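Local coordinates for plasmin and fibronectin-binding protein A (Streptococcus pneumoniae, PDB 4MR0), which acts as a fibronectin-dependent, cell-wall-anchored adhesin and invasin that binds human fibronectin, plasmin, plasminogen and serum albumin, and is represented here by its beta-helical part, at residues H352-S357 against Y416-T421; F371-Y376 against D395-G400; G383-L388 against L424-K429; G391-K396 against I437-D442. All coordinates share one frame; numbering follows the deposited sequence.

Interaction 1. Residues H352-S357 against Y416-T421; sequences HYQTLS and YSYKNT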
# COMPACT_ATOMS: atom_id res chain seq x y z
N HIS A 352 5.67 6.77 -0.25
CA HIS A 352 6.66 7.25 -1.21
C HIS A 352 7.48 8.43 -0.71
O HIS A 352 7.98 9.21 -1.52
CB HIS A 352 5.91 7.70 -2.45
CG HIS A 352 4.83 8.69 -2.14
ND1 HIS A 352 3.57 8.32 -1.73
CD2 HIS A 352 4.86 10.05 -2.09
CE1 HIS A 352 2.86 9.40 -1.45
NE2 HIS A 352 3.62 10.46 -1.66
N TYR A 353 7.64 8.56 0.60
CA TYR A 353 8.36 9.71 1.12
C TYR A 353 9.06 9.45 2.44
O TYR A 353 8.53 8.76 3.31
CB TYR A 353 7.37 10.87 1.27
CG TYR A 353 7.91 12.13 1.89
CD1 TYR A 353 8.76 12.98 1.18
CD2 TYR A 353 7.54 12.51 3.19
CE1 TYR A 353 9.23 14.17 1.75
CE2 TYR A 353 8.00 13.70 3.76
CZ TYR A 353 8.84 14.52 3.03
OH TYR A 353 9.28 15.70 3.58
N GLN A 354 10.25 10.02 2.58
CA GLN A 354 11.04 9.91 3.80
C GLN A 354 12.15 10.96 3.76
O GLN A 354 12.57 11.37 2.69
CB GLN A 354 11.65 8.51 3.96
CG GLN A 354 12.79 8.19 2.98
CD GLN A 354 13.48 6.87 3.32
OE1 GLN A 354 13.50 5.94 2.50
NE2 GLN A 354 14.06 6.78 4.51
N THR A 355 12.60 11.39 4.94
CA THR A 355 13.68 12.37 5.03
C THR A 355 14.49 12.03 6.28
O THR A 355 14.12 11.15 7.05
CB THR A 355 13.16 13.81 5.22
OG1 THR A 355 12.58 13.93 6.52
CG2 THR A 355 12.10 14.15 4.17
N LEU A 356 15.60 12.74 6.48
CA LEU A 356 16.43 12.49 7.66
C LEU A 356 15.62 12.75 8.92
O LEU A 356 15.95 12.25 10.00
CB LEU A 356 17.65 13.41 7.66
CG LEU A 356 18.73 13.17 6.60
CD1 LEU A 356 19.79 14.26 6.71
CD2 LEU A 356 19.35 11.79 6.80
N SER A 357 14.55 13.54 8.78
CA SER A 357 13.70 13.92 9.91
C SER A 357 12.48 13.04 10.17
O SER A 357 11.71 13.33 11.08
CB SER A 357 13.23 15.37 9.73
OG SER A 357 14.34 16.24 9.68
N TYR A 416 11.63 0.14 -2.76
CA TYR A 416 12.66 0.97 -3.36
C TYR A 416 13.23 2.03 -2.43
O TYR A 416 12.86 2.11 -1.26
CB TYR A 416 12.09 1.65 -4.61
CG TYR A 416 11.15 2.80 -4.32
CD1 TYR A 416 9.87 2.58 -3.82
CD2 TYR A 416 11.56 4.12 -4.53
CE1 TYR A 416 9.01 3.65 -3.52
CE2 TYR A 416 10.72 5.19 -4.25
CZ TYR A 416 9.45 4.96 -3.74
OH TYR A 416 8.63 6.03 -3.48
N SER A 417 14.15 2.83 -2.95
CA SER A 417 14.79 3.88 -2.18
C SER A 417 14.39 5.27 -2.66
O SER A 417 14.39 5.54 -3.86
CB SER A 417 16.31 3.72 -2.26
OG SER A 417 16.73 2.47 -1.73
N TYR A 418 14.05 6.14 -1.72
CA TYR A 418 13.64 7.51 -2.03
C TYR A 418 14.76 8.23 -2.78
O TYR A 418 15.92 8.17 -2.38
CB TYR A 418 13.32 8.26 -0.74
CG TYR A 418 12.70 9.63 -0.96
CD1 TYR A 418 11.42 9.75 -1.51
CD2 TYR A 418 13.39 10.80 -0.63
CE1 TYR A 418 10.84 11.00 -1.73
CE2 TYR A 418 12.82 12.06 -0.85
CZ TYR A 418 11.54 12.15 -1.40
OH TYR A 418 10.97 13.38 -1.64
N LYS A 419 14.41 8.92 -3.87
CA LYS A 419 15.40 9.65 -4.66
C LYS A 419 16.01 10.79 -3.85
O LYS A 419 15.37 11.82 -3.65
CB LYS A 419 14.76 10.19 -5.94
CG LYS A 419 15.72 10.95 -6.84
CD LYS A 419 15.13 11.14 -8.23
CE LYS A 419 16.14 11.76 -9.18
NZ LYS A 419 15.65 11.75 -10.59
N ASN A 420 17.24 10.60 -3.41
CA ASN A 420 17.97 11.58 -2.61
C ASN A 420 19.46 11.24 -2.64
O ASN A 420 19.88 10.20 -2.14
CB ASN A 420 17.47 11.55 -1.16
CG ASN A 420 18.18 12.56 -0.28
OD1 ASN A 420 19.39 12.72 -0.35
ND2 ASN A 420 17.41 13.23 0.57
N THR A 421 20.27 12.13 -3.21
CA THR A 421 21.71 11.90 -3.31
C THR A 421 22.55 12.74 -2.35
O THR A 421 23.77 12.71 -2.40
CB THR A 421 22.22 12.17 -4.73
OG1 THR A 421 21.87 13.51 -5.12
CG2 THR A 421 21.58 11.19 -5.71
O HOH W 1 9.18 8.54 -4.09
O HOH W 2 14.10 2.82 1.32
O HOH W 3 14.61 12.92 1.55

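Interaction 2. Residues F371-Y376 against D395-G400; sequences FDNMMY and DKKVKG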
# COMPACT_ATOMS: atom_id res chain seq x y z
N PHE A 371 -4.37 -8.83 -4.18
CA PHE A 371 -4.14 -7.61 -4.95
C PHE A 371 -4.51 -7.97 -6.39
O PHE A 371 -3.69 -8.49 -7.14
CB PHE A 371 -2.68 -7.21 -4.84
CG PHE A 371 -2.24 -6.94 -3.43
CD1 PHE A 371 -2.72 -5.83 -2.73
CD2 PHE A 371 -1.34 -7.79 -2.80
CE1 PHE A 371 -2.32 -5.58 -1.41
CE2 PHE A 371 -0.93 -7.55 -1.48
CZ PHE A 371 -1.42 -6.45 -0.79
N ASP A 372 -5.76 -7.67 -6.74
CA ASP A 372 -6.32 -8.02 -8.04
C ASP A 372 -6.12 -7.05 -9.20
O ASP A 372 -6.96 -6.18 -9.46
CB ASP A 372 -7.81 -8.29 -7.86
CG ASP A 372 -8.39 -9.18 -8.94
OD1 ASP A 372 -7.67 -9.49 -9.91
OD2 ASP A 372 -9.57 -9.56 -8.83
N ASN A 373 -5.01 -7.22 -9.90
CA ASN A 373 -4.69 -6.41 -11.08
C ASN A 373 -4.42 -4.92 -10.81
O ASN A 373 -5.03 -4.06 -11.45
CB ASN A 373 -5.82 -6.56 -12.12
CG ASN A 373 -5.39 -6.20 -13.53
OD1 ASN A 373 -4.30 -6.59 -13.98
ND2 ASN A 373 -6.24 -5.48 -14.25
N MET A 374 -3.51 -4.62 -9.88
CA MET A 374 -3.16 -3.23 -9.59
C MET A 374 -2.43 -2.67 -10.80
O MET A 374 -1.78 -3.41 -11.54
CB MET A 374 -2.26 -3.15 -8.36
CG MET A 374 -2.97 -2.81 -7.04
SD MET A 374 -4.20 -3.96 -6.40
CE MET A 374 -5.66 -3.51 -7.43
N MET A 375 -2.53 -1.36 -11.01
CA MET A 375 -1.89 -0.71 -12.15
C MET A 375 -0.38 -0.57 -12.01
O MET A 375 0.36 -0.64 -13.00
CB MET A 375 -2.52 0.67 -12.38
CG MET A 375 -1.90 1.46 -13.52
SD MET A 375 -2.66 3.10 -13.69
CE MET A 375 -1.60 4.04 -12.71
N TYR A 376 0.10 -0.38 -10.78
CA TYR A 376 1.53 -0.20 -10.58
C TYR A 376 2.17 -1.17 -9.60
O TYR A 376 3.27 -1.68 -9.86
CB TYR A 376 1.79 1.24 -10.12
CG TYR A 376 3.25 1.61 -10.03
CD1 TYR A 376 4.16 1.17 -10.99
CD2 TYR A 376 3.72 2.43 -9.00
CE1 TYR A 376 5.50 1.53 -10.93
CE2 TYR A 376 5.06 2.81 -8.94
CZ TYR A 376 5.95 2.35 -9.90
OH TYR A 376 7.27 2.72 -9.85
N ASP A 395 -2.36 -10.68 -8.58
CA ASP A 395 -2.76 -11.04 -9.94
C ASP A 395 -2.54 -9.86 -10.87
O ASP A 395 -2.70 -8.70 -10.48
CB ASP A 395 -4.23 -11.46 -9.99
CG ASP A 395 -4.49 -12.79 -9.29
OD1 ASP A 395 -3.67 -13.72 -9.45
OD2 ASP A 395 -5.52 -12.90 -8.59
N LYS A 396 -2.14 -10.15 -12.10
CA LYS A 396 -1.92 -9.10 -13.08
C LYS A 396 -2.35 -9.61 -14.44
O LYS A 396 -1.81 -10.59 -14.96
CB LYS A 396 -0.44 -8.70 -13.12
CG LYS A 396 -0.11 -7.56 -14.07
CD LYS A 396 -0.83 -6.27 -13.69
CE LYS A 396 -0.38 -5.12 -14.60
NZ LYS A 396 -1.19 -3.89 -14.40
N LYS A 397 -3.36 -8.96 -15.01
CA LYS A 397 -3.88 -9.36 -16.31
C LYS A 397 -3.22 -8.57 -17.43
O LYS A 397 -2.41 -7.68 -17.19
CB LYS A 397 -5.40 -9.15 -16.35
CG LYS A 397 -6.17 -9.99 -15.34
CD LYS A 397 -7.67 -9.88 -15.56
CE LYS A 397 -8.25 -8.62 -14.95
NZ LYS A 397 -8.75 -8.88 -13.56
N VAL A 398 -3.58 -8.91 -18.67
CA VAL A 398 -3.02 -8.21 -19.81
C VAL A 398 -3.71 -6.87 -19.99
O VAL A 398 -4.82 -6.65 -19.49
CB VAL A 398 -3.18 -9.04 -21.11
CG1 VAL A 398 -2.37 -10.33 -21.00
CG2 VAL A 398 -4.65 -9.36 -21.35
N LYS A 399 -3.04 -5.96 -20.69
CA LYS A 399 -3.54 -4.62 -20.97
C LYS A 399 -5.00 -4.64 -21.44
O LYS A 399 -5.81 -3.82 -21.00
CB LYS A 399 -2.66 -3.98 -22.05
CG LYS A 399 -3.16 -2.66 -22.61
CD LYS A 399 -2.33 -2.30 -23.84
CE LYS A 399 -2.80 -1.01 -24.50
NZ LYS A 399 -2.48 0.19 -23.68
N GLY A 400 -5.32 -5.58 -22.33
CA GLY A 400 -6.66 -5.68 -22.87
C GLY A 400 -7.79 -5.93 -21.88
O GLY A 400 -8.93 -5.57 -22.14
O HOH W 4 -1.92 -6.89 -8.57
O HOH W 5 -3.97 -2.56 -13.98
O HOH W 6 -9.40 -5.89 -13.42
O HOH W 7 -2.83 -4.91 -16.58
O HOH W 8 -0.16 -1.76 -15.45

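Interaction 3. Residues G383-L388 against L424-K429; sequences GFTDVL and LLDLNK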
# COMPACT_ATOMS: atom_id res chain seq x y z
N GLY A 383 11.54 3.62 3.06
CA GLY A 383 11.55 4.07 4.44
C GLY A 383 10.78 3.23 5.46
O GLY A 383 10.18 3.79 6.38
N PHE A 384 10.77 1.91 5.29
CA PHE A 384 10.10 1.02 6.25
C PHE A 384 11.18 0.15 6.90
O PHE A 384 12.21 -0.12 6.30
CB PHE A 384 9.11 0.07 5.56
CG PHE A 384 7.76 0.67 5.26
CD1 PHE A 384 7.49 2.02 5.52
CD2 PHE A 384 6.76 -0.11 4.68
CE1 PHE A 384 6.25 2.57 5.20
CE2 PHE A 384 5.52 0.43 4.36
CZ PHE A 384 5.26 1.78 4.62
N THR A 385 10.93 -0.29 8.13
CA THR A 385 11.87 -1.16 8.82
C THR A 385 11.08 -2.31 9.45
O THR A 385 10.06 -2.08 10.11
CB THR A 385 12.64 -0.40 9.92
OG1 THR A 385 13.27 0.75 9.34
CG2 THR A 385 13.71 -1.30 10.53
N ASP A 386 11.54 -3.53 9.23
CA ASP A 386 10.87 -4.72 9.75
C ASP A 386 9.49 -4.85 9.12
O ASP A 386 8.46 -4.52 9.72
CB ASP A 386 10.75 -4.66 11.28
CG ASP A 386 10.09 -5.90 11.87
OD1 ASP A 386 9.98 -6.93 11.16
OD2 ASP A 386 9.67 -5.85 13.05
N VAL A 387 9.49 -5.32 7.88
CA VAL A 387 8.27 -5.50 7.11
C VAL A 387 8.08 -6.97 6.78
O VAL A 387 9.06 -7.68 6.51
CB VAL A 387 8.34 -4.73 5.78
CG1 VAL A 387 7.05 -4.89 5.00
CG2 VAL A 387 8.63 -3.26 6.05
N LEU A 388 6.84 -7.42 6.79
CA LEU A 388 6.53 -8.79 6.45
C LEU A 388 5.39 -8.80 5.44
O LEU A 388 4.27 -8.39 5.75
CB LEU A 388 6.13 -9.60 7.70
CG LEU A 388 5.70 -11.05 7.42
CD1 LEU A 388 6.84 -11.80 6.74
CD2 LEU A 388 5.30 -11.74 8.73
N LEU A 424 22.15 10.62 3.92
CA LEU A 424 22.35 9.21 4.19
C LEU A 424 21.06 8.74 4.85
O LEU A 424 20.96 8.67 6.08
CB LEU A 424 23.53 9.01 5.13
CG LEU A 424 24.19 7.62 5.15
CD1 LEU A 424 25.26 7.59 6.23
CD2 LEU A 424 23.15 6.54 5.40
N LEU A 425 20.05 8.45 4.03
CA LEU A 425 18.75 8.03 4.52
C LEU A 425 18.70 6.63 5.09
O LEU A 425 19.51 5.77 4.75
CB LEU A 425 17.71 8.14 3.41
CG LEU A 425 17.42 9.53 2.85
CD1 LEU A 425 16.39 9.42 1.75
CD2 LEU A 425 16.94 10.45 3.97
N ASP A 426 17.73 6.41 5.97
CA ASP A 426 17.52 5.11 6.58
C ASP A 426 16.64 4.34 5.60
O ASP A 426 15.42 4.24 5.79
CB ASP A 426 16.79 5.28 7.92
CG ASP A 426 16.71 3.98 8.72
OD1 ASP A 426 17.15 2.93 8.21
OD2 ASP A 426 16.19 4.03 9.86
N LEU A 427 17.25 3.82 4.54
CA LEU A 427 16.51 3.08 3.53
C LEU A 427 16.01 1.74 4.07
O LEU A 427 16.44 1.30 5.14
CB LEU A 427 17.40 2.85 2.30
CG LEU A 427 17.97 4.15 1.69
CD1 LEU A 427 18.98 3.79 0.60
CD2 LEU A 427 16.85 5.02 1.13
N ASN A 428 15.09 1.12 3.34
CA ASN A 428 14.48 -0.15 3.75
C ASN A 428 15.44 -1.19 4.32
O ASN A 428 16.47 -1.50 3.73
CB ASN A 428 13.75 -0.79 2.56
CG ASN A 428 12.58 0.04 2.06
OD1 ASN A 428 11.83 0.61 2.84
ND2 ASN A 428 12.41 0.08 0.74
N LYS A 429 15.08 -1.75 5.48
CA LYS A 429 15.88 -2.79 6.11
C LYS A 429 14.94 -3.80 6.77
O LYS A 429 13.83 -3.45 7.19
CB LYS A 429 16.81 -2.21 7.18
CG LYS A 429 17.90 -1.30 6.64
CD LYS A 429 18.71 -0.69 7.78
CE LYS A 429 19.60 0.43 7.25
NZ LYS A 429 18.77 1.49 6.63
O HOH W 2 14.10 2.82 1.32
O HOH W 9 15.38 0.84 7.63
O HOH W 10 14.38 2.17 11.23

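Interaction 4. Residues G391-K396 against I437-D442; sequences GNRFDK and IFNIAD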
# COMPACT_ATOMS: atom_id res chain seq x y z
N GLY A 391 2.07 -14.53 2.29
CA GLY A 391 0.86 -15.21 1.89
C GLY A 391 -0.16 -14.44 1.08
O GLY A 391 -1.35 -14.76 1.11
N ASN A 392 0.30 -13.42 0.36
CA ASN A 392 -0.60 -12.60 -0.45
C ASN A 392 -0.69 -13.16 -1.87
O ASN A 392 0.17 -13.91 -2.32
CB ASN A 392 -0.08 -11.17 -0.52
CG ASN A 392 0.00 -10.51 0.84
OD1 ASN A 392 -1.01 -10.07 1.39
ND2 ASN A 392 1.21 -10.47 1.41
N ARG A 393 -1.75 -12.78 -2.57
CA ARG A 393 -1.94 -13.20 -3.95
C ARG A 393 -1.93 -11.95 -4.84
O ARG A 393 -2.77 -11.06 -4.67
CB ARG A 393 -3.27 -13.94 -4.09
CG ARG A 393 -3.70 -14.16 -5.53
CD ARG A 393 -4.96 -14.99 -5.60
NE ARG A 393 -5.50 -15.02 -6.96
CZ ARG A 393 -6.59 -15.70 -7.31
NH1 ARG A 393 -7.26 -16.40 -6.40
NH2 ARG A 393 -7.02 -15.66 -8.56
N PHE A 394 -0.98 -11.87 -5.76
CA PHE A 394 -0.89 -10.72 -6.65
C PHE A 394 -1.24 -11.16 -8.06
O PHE A 394 -0.48 -11.93 -8.67
CB PHE A 394 0.53 -10.15 -6.69
CG PHE A 394 1.07 -9.71 -5.35
CD1 PHE A 394 1.38 -10.65 -4.37
CD2 PHE A 394 1.33 -8.36 -5.10
CE1 PHE A 394 1.95 -10.25 -3.16
CE2 PHE A 394 1.90 -7.95 -3.90
CZ PHE A 394 2.22 -8.89 -2.92
N ASP A 395 -2.36 -10.68 -8.58
CA ASP A 395 -2.76 -11.04 -9.94
C ASP A 395 -2.54 -9.86 -10.87
O ASP A 395 -2.70 -8.70 -10.48
CB ASP A 395 -4.23 -11.46 -9.99
CG ASP A 395 -4.49 -12.79 -9.29
OD1 ASP A 395 -3.67 -13.72 -9.45
OD2 ASP A 395 -5.52 -12.90 -8.59
N LYS A 396 -2.14 -10.15 -12.10
CA LYS A 396 -1.92 -9.10 -13.08
C LYS A 396 -2.35 -9.61 -14.44
O LYS A 396 -1.81 -10.59 -14.96
CB LYS A 396 -0.44 -8.70 -13.12
CG LYS A 396 -0.11 -7.56 -14.07
CD LYS A 396 -0.83 -6.27 -13.69
CE LYS A 396 -0.38 -5.12 -14.60
NZ LYS A 396 -1.19 -3.89 -14.40
N ILE A 437 1.92 -15.57 -3.81
CA ILE A 437 1.68 -16.17 -5.12
C ILE A 437 1.47 -15.04 -6.12
O ILE A 437 0.70 -14.11 -5.86
CB ILE A 437 0.42 -17.06 -5.13
CG1 ILE A 437 0.52 -18.15 -4.06
CG2 ILE A 437 0.26 -17.71 -6.51
CD1 ILE A 437 0.24 -17.65 -2.66
N PHE A 438 2.15 -15.12 -7.25
CA PHE A 438 2.00 -14.11 -8.30
C PHE A 438 1.52 -14.79 -9.58
O PHE A 438 2.10 -15.79 -10.02
CB PHE A 438 3.34 -13.41 -8.60
CG PHE A 438 3.97 -12.75 -7.40
CD1 PHE A 438 4.62 -13.51 -6.43
CD2 PHE A 438 3.95 -11.36 -7.26
CE1 PHE A 438 5.25 -12.90 -5.34
CE2 PHE A 438 4.57 -10.74 -6.18
CZ PHE A 438 5.22 -11.51 -5.21
N ASN A 439 0.46 -14.25 -10.18
CA ASN A 439 -0.08 -14.76 -11.43
C ASN A 439 0.00 -13.58 -12.39
O ASN A 439 -0.83 -12.68 -12.35
CB ASN A 439 -1.53 -15.22 -11.26
CG ASN A 439 -1.65 -16.35 -10.26
OD1 ASN A 439 -1.02 -17.40 -10.42
ND2 ASN A 439 -2.46 -16.15 -9.23
N ILE A 440 1.02 -13.60 -13.24
CA ILE A 440 1.27 -12.51 -14.17
C ILE A 440 1.05 -12.86 -15.64
O ILE A 440 1.56 -13.87 -16.14
CB ILE A 440 2.70 -11.98 -13.99
CG1 ILE A 440 2.89 -11.53 -12.53
CG2 ILE A 440 2.98 -10.84 -14.96
CD1 ILE A 440 4.33 -11.21 -12.15
N ALA A 441 0.30 -12.01 -16.33
CA ALA A 441 0.01 -12.20 -17.75
C ALA A 441 0.54 -11.01 -18.54
O ALA A 441 0.69 -11.09 -19.76
CB ALA A 441 -1.49 -12.34 -17.96
N ASP A 442 0.84 -9.92 -17.85
CA ASP A 442 1.36 -8.71 -18.48
C ASP A 442 2.87 -8.81 -18.64
O ASP A 442 3.60 -8.96 -17.66
CB ASP A 442 1.01 -7.48 -17.63
CG ASP A 442 1.65 -6.21 -18.16
OD1 ASP A 442 1.61 -5.99 -19.39
OD2 ASP A 442 2.18 -5.42 -17.34

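Interaction 1. Residues H352-S357 against Y416-T421
Two loops on the surface of the beta-helix meet through tyrosines, Y418 and Y416 of 416-421 packing on H352, Y353 and Q354 of 352-357. Y418 CG stands anti to the backbone N (chi1 -172°), and the ring reaches the other loop, where Y353 lies beside it and points the same way. The edge of Y353 is turned to the face of Y418 in an offset edge-to-face pair, centroids 5.8 Å apart and planes at 88°; Y353 CD1 comes 3.6 Å from Y418 OH. Q354 N sits over the centre of the Y418 ring, while H352 O lies near the ring plane, 3.4 Å from CE1. At the base of the ring the Q354 and Y418 side chains slide past each other in opposite directions, CG to CB 3.8 Å. Y416 reaches H352 with its hydroxyl, OH to CB 3.4 Å. No direct hydrogen bond joins the loops, but a water links H352 O (2.9 Å) to Y416 OH (2.6 Å). H352 ND1 bonds to E303, and Q354 to T382 through OE1 and to D426 O through NE2. The loops belong to coils two apart, bridged by T382 of the coil between, and pack by aromatic contacts and water on a parallel beta-helix, right-handed as in the pectate-lyase-like family.

Interaction 2. Residues F371-Y376 against D395-G400
N373, just past the end of strand 364-372, meets 395-400 with both backbone and side chain. The strands pair in parallel where D372 faces D395: D395 N gives a bond to F371 O (2.9 Å, 163° at the hydrogen), and N373 N gives a more bent one to D395 O from above the carbonyl plane. A water donates to both of these carbonyls and accepts from M374 N. With its CG anti to the backbone N (chi1 -159°), the N373 side chain lies across K397, and OD1 receives K397 N at 2.7 Å in a nearly straight bond whose donor again stands above the amide plane. N373 ND2 is held by S402 and a water. The K396 chain bends at chi2 (62°), and its ammonium donates to M374 O at 3.0 Å and to waters, one of which also donates to M375 O; the bond to the water at N373 O is weak. D372 and D395 bring like charges close, OD1 to OD2 4.2 Å. Y335 OH is hydrogen-bonded to D372 OD2, and H370 and R393 meet D395 OD2, partners that would be expected to ease the repulsion. K397 NZ adds a long salt bridge to D372 OD1, 3.9 Å. Parallel pairing of strands 364-372 and 387-396 from consecutive coils is the stacking of a parallel beta-helix, which N373 here extends into the turn.

Interaction 3. Residues G383-L388 against L424-K429
N428 reaches across to G383 and F384 with its amide oxygen. N428 OD1 receives F384 N at 3.0 Å, nearly straight at the hydrogen (170°) and close to the line of the C=O bond, and G383 N lies equally near. The N428 CG is anti to its own carbonyl carbon (chi1 -64°), which carries CG toward this backbone, where OD1 then meets F384 N, while ND2 donates to F381 O. Further along, D386 N donates to K429 O at 3.1 Å; the bond from K429 N to F384 O is weak. Together they pair T385 with K429 in a short parallel bridge. The side chains of that pair do not join directly. K429 runs back along its own segment, turning only at its end, NZ meeting D426 OD1 in a salt bridge of 2.7 Å and L427 O at 2.8 Å, with K460 O as a further acceptor. T385 OG1 is tied to D426 through two waters, one bound to OD1 and the other to OD2. Packing is light: T385 CG2 rests 4.0 Å from K429 O, and the F384 ring leads away to stack on F381. D386, whose CB is directed away from 424-429, has its side chain about 3 Å from a bound calcium ion. The contact sits at the corner where the chain turns into strand 387-396, which then runs beside strand 431-440; V387 continues the pairing with Q430 and V432.

Interaction 4. Residues G391-K396 against I437-D442
F394 and F438 lie side by side on the inner face of two parallel strands, pointing the same way, their rings in an offset stack with centroids 4.6 Å apart and planes at 13°. Matching first torsions, with CG anti to the carbonyl carbon in both (chi1 -58° and -57°), put both CG atoms on the same side, and similar second torsions leave the rings nearly parallel. F438 CE2 lies over a face of the F394 ring, toward its rim, 3.7 Å from CD1, while I437 O lies in the plane at the F394 edge. Ring packing goes on to F371 on one flank, and L412 and V413 of strand 410-415 touch both rings. On this same face K396 lies alongside D442, CG to CB 3.7 Å. On the other face, D395 and N439 also run side by side, carboxylate and amide nearly coplanar; N439 ND2 donates to D395 OD1 at 2.7 Å, with the oxygen in its amide plane. R393, extended from CG to NE, brings NE to the syn lone pair of D395 OD2 (2.7 Å), which is also bonded to H370, and N439 OD1 is bonded to N472. Between the two faces the backbones alternate bonds, among them F394 N to I437 O at 2.8 Å. Stacking thus dominates on the face of F394 and F438; on the other an Arg-Asp-Asn network forms, in which R393, H370 and N439 would be expected to stabilise the negative charge of D395.

Overall arrangement
Interactions 2 and 4 are buried, about 8 Å apart between centres, and share D395 and K396: strand 387-396 pairs with strand 364-372 in interaction 2 and with strand 431-440 in interaction 4. Interaction 3, partly buried, joins the approaches to those last two strands at the far end, its centre about 24 Å from that of interaction 4. Interaction 1 lies at the surface and touches interaction 3, where Q354 NE2 probably bonds to D426 O and one water serves both. Chemistry follows place: regular backbone ladders and ring stacking along the strands, side-chain-to-backbone bonds where they begin or end, and aromatic packing with bridging waters between the outer loops.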